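Local structure of SalCYP truncation (Salinispora tropica, 7ABB) at residues V11-F16 and F43-T48; A195-E200 and D205-T210. The protein belongs to the cytochrome P450 family of mostly helical haem proteins and carries heme c in its pocket. All coordinates share one frame; numbering follows the deposited sequence.

Interaction 1: residues V11-F16 and F43-T48; sequences VEFDFF and FWVLST
F13 is the first residue of 11-16 to meet strand 43-46, and it does so with both its backbone and its ring. Its carbonyl O sits 3.3 Å from CZ of F43, while the same O takes a hydrogen bond from S37 OG in the neighbouring strand. CG of F13 lies anti to its backbone N (chi1 176°), which carries the ring to the end of the F43 ring; there CD2 packs 4.0 Å from F43 CZ, the two phenylalanine side chains crossing nearly at right angles. Farther round the ring, CE2 comes to 4.4 Å from CG2 of V45, a looser apolar touch. Y22 of helix 19-29 and F35 of strand 34-37 add edge-to-face partners, leaving the F13 ring buried between helix and sheet.

At D14 the chain turns: OD1 accepts the backbone N of F16 at 2.8 Å, met from above the carboxylate plane, and closes an Asx turn.

F15, inside that turn, faces the strand again. With CG set between backbone N and carbonyl carbon (chi1 57°), its ring presents an edge to the face of F43 in an offset edge-to-face pair, planes 65° apart and centroids separated by 5.6 Å. CD2 of F15 does the touching, 3.8 Å from F43 CE1, while F15 CB rests at the same distance from F43 CZ. The F43 ring end is therefore wedged between the F13 carbonyl and ring and the F15 side chain, with L304 of strand 302-304 touching both F15 and F43.

What results is an aromatic cluster fastening the N-terminal segment, just ahead of helix 19-29, to the mixed beta-sheet of the cytochrome P450 fold.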
# COMPACT_ATOMS: atom_id res chain seq x y z
N VAL A 11 -5.18 14.65 23.61
CA VAL A 11 -4.83 13.35 24.17
C VAL A 11 -3.38 13.04 23.82
O VAL A 11 -2.85 13.50 22.80
CB VAL A 11 -5.77 12.24 23.68
CG1 VAL A 11 -7.14 12.40 24.30
CG2 VAL A 11 -5.87 12.24 22.16
N GLU A 12 -2.74 12.26 24.68
CA GLU A 12 -1.36 11.83 24.44
C GLU A 12 -1.42 10.60 23.55
O GLU A 12 -1.37 9.46 24.01
CB GLU A 12 -0.65 11.55 25.76
CG GLU A 12 0.87 11.38 25.65
CD GLU A 12 1.60 12.69 25.42
OE1 GLU A 12 1.00 13.76 25.66
OE2 GLU A 12 2.78 12.65 25.00
N PHE A 13 -1.55 10.84 22.24
CA PHE A 13 -1.76 9.79 21.26
C PHE A 13 -0.54 9.61 20.38
O PHE A 13 -0.04 10.57 19.79
CB PHE A 13 -2.98 10.10 20.38
CG PHE A 13 -3.21 9.11 19.26
CD1 PHE A 13 -3.73 7.87 19.52
CD2 PHE A 13 -2.92 9.45 17.95
CE1 PHE A 13 -3.95 6.97 18.50
CE2 PHE A 13 -3.17 8.57 16.91
CZ PHE A 13 -3.67 7.31 17.19
N ASP A 14 -0.08 8.36 20.27
CA ASP A 14 1.06 7.99 19.44
C ASP A 14 0.56 7.58 18.06
O ASP A 14 -0.24 6.65 17.95
CB ASP A 14 1.81 6.85 20.13
CG ASP A 14 3.02 6.34 19.34
OD1 ASP A 14 3.16 6.64 18.14
OD2 ASP A 14 3.83 5.63 19.96
N PHE A 15 1.02 8.26 17.01
CA PHE A 15 0.47 7.95 15.69
C PHE A 15 0.93 6.60 15.15
O PHE A 15 0.40 6.15 14.13
CB PHE A 15 0.79 9.06 14.68
CG PHE A 15 2.25 9.34 14.51
CD1 PHE A 15 3.09 8.42 13.92
CD2 PHE A 15 2.78 10.55 14.92
CE1 PHE A 15 4.44 8.68 13.76
CE2 PHE A 15 4.13 10.82 14.76
CZ PHE A 15 4.95 9.88 14.18
N PHE A 16 1.89 5.94 15.79
CA PHE A 16 2.23 4.56 15.43
C PHE A 16 1.19 3.55 15.87
O PHE A 16 1.39 2.34 15.75
CB PHE A 16 3.59 4.19 16.03
CG PHE A 16 4.75 4.84 15.34
CD1 PHE A 16 5.06 4.50 14.04
CD2 PHE A 16 5.52 5.79 15.99
CE1 PHE A 16 6.13 5.10 13.39
CE2 PHE A 16 6.60 6.39 15.35
CZ PHE A 16 6.90 6.04 14.04
N PHE A 43 -0.13 17.24 16.96
CA PHE A 43 -0.71 17.06 15.63
C PHE A 43 -2.21 16.83 15.75
O PHE A 43 -2.71 16.35 16.78
CB PHE A 43 -0.05 15.91 14.86
CG PHE A 43 -0.10 14.57 15.57
CD1 PHE A 43 0.90 14.20 16.46
CD2 PHE A 43 -1.13 13.66 15.32
CE1 PHE A 43 0.87 12.97 17.09
CE2 PHE A 43 -1.17 12.43 15.96
CZ PHE A 43 -0.17 12.09 16.84
N TRP A 44 -2.92 17.17 14.69
CA TRP A 44 -4.33 16.86 14.55
C TRP A 44 -4.53 15.56 13.78
O TRP A 44 -3.74 15.22 12.89
CB TRP A 44 -5.07 17.99 13.83
CG TRP A 44 -5.35 19.19 14.70
CD1 TRP A 44 -4.61 20.33 14.82
CD2 TRP A 44 -6.47 19.35 15.60
NE1 TRP A 44 -5.20 21.19 15.72
CE2 TRP A 44 -6.34 20.62 16.20
CE3 TRP A 44 -7.57 18.56 15.94
CZ2 TRP A 44 -7.26 21.11 17.12
CZ3 TRP A 44 -8.48 19.05 16.85
CH2 TRP A 44 -8.32 20.31 17.44
N VAL A 45 -5.59 14.84 14.13
CA VAL A 45 -6.00 13.62 13.44
C VAL A 45 -7.43 13.81 12.96
O VAL A 45 -8.37 13.87 13.78
CB VAL A 45 -5.89 12.39 14.35
CG1 VAL A 45 -6.29 11.13 13.57
CG2 VAL A 45 -4.49 12.25 14.92
N LEU A 46 -7.62 13.91 11.65
CA LEU A 46 -8.97 13.96 11.10
C LEU A 46 -9.62 12.58 11.21
O LEU A 46 -8.95 11.55 11.11
CB LEU A 46 -8.96 14.42 9.65
CG LEU A 46 -8.36 15.80 9.43
CD1 LEU A 46 -8.66 16.27 8.02
CD2 LEU A 46 -8.86 16.88 10.39
N SER A 47 -10.93 12.57 11.44
CA SER A 47 -11.62 11.32 11.75
C SER A 47 -12.82 10.99 10.88
O SER A 47 -13.48 9.97 11.12
CB SER A 47 -12.08 11.32 13.21
OG SER A 47 -13.09 12.30 13.39
N THR A 48 -13.13 11.81 9.88
CA THR A 48 -14.30 11.58 9.03
C THR A 48 -13.87 11.31 7.60
O THR A 48 -12.83 11.79 7.14
CB THR A 48 -15.29 12.77 9.06
OG1 THR A 48 -14.76 13.91 8.35
CG2 THR A 48 -15.63 13.17 10.46

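Interaction 2: residues A195-E200 and D205-T210; sequences ARRRTE and DLTSAT
R197, near the C-terminal end of helix 182-199, makes a salt bridge to D205, the residue leading into helix 206-210. NE lies 3.1 Å from D205 OD2, and the guanidinium and carboxylate planes stand 81° apart, so the two groups cross instead of pairing side by side in one plane. The bend of the arginine chain at chi2 (-57°) brings CG and CD alongside the acid as well, with CD 3.3 Å from OD2. At the far end of the guanidinium, NH2 is hydrogen-bonded to the carbonyl O of G148, which gives the group a second hold outside the two helices.

Hydrogen bonding fixes the aspartate from its own side. D205 is the N-cap of helix 206-210: its OD2 receives S208 N at 2.9 Å, from above the carboxylate plane, and S208 OG at 2.7 Å on the anti side, closer to that plane. Two donors thus grip the oxygen that faces R197, and the nearby positive charge would probably favour the ionised carboxylate. The S208 hydroxyl is also bonded to V202 N, in the short connection between the helices. Here two consecutive helices of the mainly helical P450 fold are joined by a short connection, with an N-cap at the start of the second helix and an ion pair spanning the connection.

Closer to the backbone of R197 the contact is one of packing. R197 CB lies 3.6 Å from S208 OG and 4.1 Å from T207 CG2, placing the base of the arginine side chain against the first turn of helix 206-210. T207 also touches L229 of helix 222-235, while L206 reaches L232 on that helix and W98.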
# COMPACT_ATOMS: atom_id res chain seq x y z
N ALA A 195 22.87 3.26 -13.99
CA ALA A 195 24.08 3.15 -14.80
C ALA A 195 23.96 2.02 -15.82
O ALA A 195 24.45 2.14 -16.96
CB ALA A 195 25.30 2.94 -13.91
N ARG A 196 23.34 0.90 -15.43
CA ARG A 196 23.10 -0.19 -16.38
C ARG A 196 22.29 0.29 -17.58
O ARG A 196 22.65 0.02 -18.73
CB ARG A 196 22.37 -1.34 -15.68
CG ARG A 196 21.98 -2.50 -16.62
CD ARG A 196 20.90 -3.41 -16.03
NE ARG A 196 21.41 -4.29 -14.98
CZ ARG A 196 22.11 -5.40 -15.19
NH1 ARG A 196 22.43 -5.79 -16.42
NH2 ARG A 196 22.49 -6.13 -14.14
N ARG A 197 21.19 1.00 -17.32
CA ARG A 197 20.31 1.39 -18.41
C ARG A 197 20.90 2.52 -19.24
O ARG A 197 20.64 2.60 -20.44
CB ARG A 197 18.94 1.78 -17.86
CG ARG A 197 18.22 0.61 -17.19
CD ARG A 197 18.04 -0.57 -18.12
NE ARG A 197 17.09 -1.55 -17.58
CZ ARG A 197 17.18 -2.88 -17.71
NH1 ARG A 197 18.19 -3.45 -18.35
NH2 ARG A 197 16.23 -3.64 -17.17
N ARG A 198 21.70 3.39 -18.62
CA ARG A 198 22.36 4.43 -19.38
C ARG A 198 23.36 3.83 -20.36
O ARG A 198 23.44 4.25 -21.52
CB ARG A 198 23.03 5.42 -18.43
CG ARG A 198 23.46 6.72 -19.10
CD ARG A 198 23.97 7.75 -18.10
NE ARG A 198 22.89 8.53 -17.47
CZ ARG A 198 22.17 9.44 -18.11
NH1 ARG A 198 21.23 10.12 -17.46
NH2 ARG A 198 22.38 9.68 -19.40
N THR A 199 24.08 2.79 -19.94
CA THR A 199 25.00 2.09 -20.83
C THR A 199 24.25 1.29 -21.89
O THR A 199 24.66 1.27 -23.06
CB THR A 199 25.89 1.16 -20.02
OG1 THR A 199 26.67 1.94 -19.11
CG2 THR A 199 26.83 0.38 -20.95
N GLU A 200 23.18 0.60 -21.51
CA GLU A 200 22.39 -0.23 -22.42
C GLU A 200 20.92 0.07 -22.20
O GLU A 200 20.22 -0.66 -21.49
CB GLU A 200 22.68 -1.72 -22.20
CG GLU A 200 23.98 -2.21 -22.81
CD GLU A 200 24.18 -3.69 -22.62
OE1 GLU A 200 24.54 -4.10 -21.49
OE2 GLU A 200 23.95 -4.45 -23.58
N ASP A 205 11.51 0.10 -21.15
CA ASP A 205 11.95 0.04 -19.77
C ASP A 205 11.77 1.40 -19.10
O ASP A 205 12.16 2.42 -19.68
CB ASP A 205 13.42 -0.37 -19.76
CG ASP A 205 14.06 -0.25 -18.41
OD1 ASP A 205 13.70 -1.05 -17.52
OD2 ASP A 205 14.96 0.61 -18.24
N LEU A 206 11.21 1.41 -17.89
CA LEU A 206 10.88 2.67 -17.23
C LEU A 206 12.12 3.55 -17.06
O LEU A 206 12.13 4.71 -17.46
CB LEU A 206 10.21 2.40 -15.87
CG LEU A 206 10.01 3.64 -15.00
CD1 LEU A 206 9.12 4.67 -15.69
CD2 LEU A 206 9.40 3.25 -13.65
N THR A 207 13.18 3.01 -16.44
CA THR A 207 14.37 3.82 -16.20
C THR A 207 14.95 4.36 -17.51
O THR A 207 15.36 5.53 -17.58
CB THR A 207 15.43 3.00 -15.45
OG1 THR A 207 14.89 2.54 -14.22
CG2 THR A 207 16.69 3.84 -15.18
N SER A 208 15.01 3.52 -18.54
CA SER A 208 15.52 3.96 -19.83
C SER A 208 14.69 5.11 -20.39
O SER A 208 15.24 6.06 -20.96
CB SER A 208 15.53 2.79 -20.82
OG SER A 208 16.30 1.70 -20.33
N ALA A 209 13.37 5.04 -20.22
CA ALA A 209 12.50 6.10 -20.72
C ALA A 209 12.85 7.43 -20.07
O ALA A 209 12.81 8.47 -20.72
CB ALA A 209 11.03 5.75 -20.46
N THR A 210 13.19 7.40 -18.78
CA THR A 210 13.39 8.68 -18.09
C THR A 210 14.60 9.45 -18.59
O THR A 210 14.71 10.64 -18.29
CB THR A 210 13.53 8.49 -16.57
OG1 THR A 210 14.80 7.92 -16.26
CG2 THR A 210 12.41 7.61 -16.01

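In the fold
Interaction 1 and interaction 2 lie on opposite sides of the chain's centre, with their own centres 42 Å apart and nearest atoms about 27 Å from each other. They follow one another along the chain: the pairing of 11-16 with 43-48 is complete before 195-200 and 205-210 begin. Heme c lies at a similar remove from both, about 13 Å from the side chain of F15 in interaction 1 and about 13 Å from that of T207 in interaction 2. One contact is aromatic and joins loop to sheet; the other is largely polar and joins successive helices.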